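Long-range contact in protease (Actinomadura keratinilytica, PDB 8C4X), which probably hydrolyses proteins as a subtilisin-family (S8) serine endopeptidase, this chain being its inhibitor I9-type propeptide: residues Ile20-Lys25 and Gly68-Glu73. Residues are numbered along the deposited sequence; the frame is centred on the assembly and turned at random.
Sequences IVTLKK and GVASIE
Thr-22 and Ser-71 meet hydroxyl to hydroxyl on one face of the sheet, OG1 to OG at 2.6 Å. Both oxygens sit between their own backbone N and carbonyl carbon (chi1 78° and 65°), which turns them to each other across the strands. A water joins Ser-71 OG to Ile-20 O on the same face. Ala-70 CB packs beside the pair, 3.5 Å from Thr-22 OG1. Thr-22 O itself accepts from two amides, Ala-70 N at 2.8 Å and Ser-71 N at 3.1 Å, both from one side of its carbonyl plane. This is a classic beta bulge in the antiparallel pairing of two inner strands of the I9 propeptide domain. Past the bulge, Lys-24 N donates to Gly-68 O at 2.8 Å. The extended Lys-24 chain runs alongside Gly-68 and Ala-70, and a water links its NZ to Gly-68 N. On the opposite face from Thr-22, Val-21 CG1 meets Val-69 CG1 at 4.2 Å, the two side chains crossing at a slant. Val-21 CG2 reaches Ile-72 CG2 at 4.3 Å. Helix 57-64 covers these three residues, with Leu-63 on both valines. Leu-23 CD2 touches Val-69 CG2, and the Leu-23 side chain packs on Val-29 and Thr-32 of helix 29-36.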
loop_
_atom_site.group_PDB
_atom_site.type_symbol
_atom_site.label_atom_id
_atom_site.label_comp_id
_atom_site.label_asym_id
_atom_site.label_seq_id
_atom_site.Cartn_x
_atom_site.Cartn_y
_atom_site.Cartn_z
ATOM N N ILE B 20 -1.967 3.099 0.392
ATOM C CA ILE B 20 -1.974 2.714 -1.013
ATOM C C ILE B 20 -0.617 2.100 -1.321
ATOM O O ILE B 20 0.417 2.736 -1.093
ATOM C CB ILE B 20 -2.221 3.926 -1.924
ATOM C CG1 ILE B 20 -3.604 4.528 -1.671
ATOM C CG2 ILE B 20 -2.055 3.555 -3.390
ATOM C CD1 ILE B 20 -3.733 5.930 -2.218
ATOM N N VAL B 21 -0.619 0.891 -1.880
ATOM C CA VAL B 21 0.604 0.147 -2.159
ATOM C C VAL B 21 0.674 -0.127 -3.655
ATOM O O VAL B 21 -0.311 -0.576 -4.251
ATOM C CB VAL B 21 0.636 -1.174 -1.370
ATOM C CG1 VAL B 21 1.924 -1.949 -1.674
ATOM C CG2 VAL B 21 0.494 -0.906 0.123
ATOM N N THR B 22 1.824 0.144 -4.270
ATOM C CA THR B 22 1.995 -0.286 -5.650
ATOM C C THR B 22 3.130 -1.292 -5.730
ATOM O O THR B 22 4.072 -1.268 -4.928
ATOM C CB THR B 22 2.248 0.868 -6.655
ATOM O OG1 THR B 22 3.602 1.315 -6.584
ATOM C CG2 THR B 22 1.296 2.042 -6.417
ATOM N N LEU B 23 2.978 -2.206 -6.677
ATOM C CA LEU B 23 3.880 -3.325 -6.883
ATOM C C LEU B 23 4.592 -3.152 -8.219
ATOM O O LEU B 23 4.071 -2.517 -9.139
ATOM C CB LEU B 23 3.107 -4.648 -6.861
ATOM C CG LEU B 23 2.216 -4.839 -5.626
ATOM C CD1 LEU B 23 1.466 -6.188 -5.634
ATOM C CD2 LEU B 23 3.030 -4.690 -4.351
ATOM N N LYS B 24 5.790 -3.721 -8.314
ATOM C CA LYS B 24 6.584 -3.585 -9.525
ATOM C C LYS B 24 5.885 -4.256 -10.704
ATOM O O LYS B 24 4.998 -5.099 -10.545
ATOM C CB LYS B 24 7.975 -4.183 -9.309
ATOM C CG LYS B 24 8.787 -3.435 -8.258
ATOM C CD LYS B 24 10.161 -4.057 -8.044
ATOM C CE LYS B 24 10.931 -3.325 -6.954
ATOM N NZ LYS B 24 12.278 -3.925 -6.731
ATOM N N LYS B 25 6.301 -3.865 -11.908
ATOM C CA LYS B 25 5.731 -4.442 -13.114
ATOM C C LYS B 25 5.895 -5.955 -13.102
ATOM O O LYS B 25 6.956 -6.480 -12.749
ATOM C CB LYS B 25 6.398 -3.840 -14.352
ATOM C CG LYS B 25 5.507 -3.777 -15.580
ATOM C CD LYS B 25 5.851 -4.871 -16.578
ATOM N N GLY B 68 8.937 -7.213 -4.417
ATOM C CA GLY B 68 7.958 -6.800 -5.395
ATOM C C GLY B 68 7.231 -5.517 -5.064
ATOM O O GLY B 68 6.471 -5.025 -5.904
ATOM N N VAL B 69 7.451 -4.955 -3.884
ATOM C CA VAL B 69 6.790 -3.708 -3.515
ATOM C C VAL B 69 7.541 -2.541 -4.140
ATOM O O VAL B 69 8.768 -2.435 -4.011
ATOM C CB VAL B 69 6.709 -3.569 -1.990
ATOM C CG1 VAL B 69 6.111 -2.207 -1.614
ATOM C CG2 VAL B 69 5.867 -4.703 -1.414
ATOM N N ALA B 70 6.803 -1.657 -4.815
ATOM C CA ALA B 70 7.374 -0.485 -5.460
ATOM C C ALA B 70 7.211 0.786 -4.640
ATOM O O ALA B 70 8.148 1.588 -4.553
ATOM C CB ALA B 70 6.743 -0.275 -6.839
ATOM N N SER B 71 6.039 1.003 -4.048
ATOM C CA SER B 71 5.808 2.211 -3.272
ATOM C C SER B 71 4.743 1.933 -2.225
ATOM O O SER B 71 3.902 1.043 -2.379
ATOM C CB SER B 71 5.369 3.395 -4.153
ATOM O OG SER B 71 4.109 3.149 -4.749
ATOM N N ILE B 72 4.789 2.720 -1.154
ATOM C CA ILE B 72 3.771 2.711 -0.110
ATOM C C ILE B 72 3.483 4.159 0.253
ATOM O O ILE B 72 4.409 4.939 0.501
ATOM C CB ILE B 72 4.203 1.924 1.147
ATOM C CG1 ILE B 72 4.589 0.485 0.803
ATOM C CG2 ILE B 72 3.080 1.931 2.165
ATOM C CD1 ILE B 72 5.159 -0.276 2.019
ATOM N N GLU B 73 2.202 4.520 0.294
ATOM C CA GLU B 73 1.792 5.889 0.559
ATOM C C GLU B 73 0.652 5.860 1.567
ATOM O O GLU B 73 -0.299 5.093 1.400
ATOM C CB GLU B 73 1.357 6.551 -0.756
ATOM C CG GLU B 73 0.774 7.937 -0.674
ATOM C CD GLU B 73 0.300 8.422 -2.034
ATOM O OE1 GLU B 73 1.027 8.224 -3.037
ATOM O OE2 GLU B 73 -0.810 8.983 -2.106
HETATM O O HOH W 1 1.869 3.693 -3.427
HETATM O O HOH W 2 11.420 -6.008 -4.469
#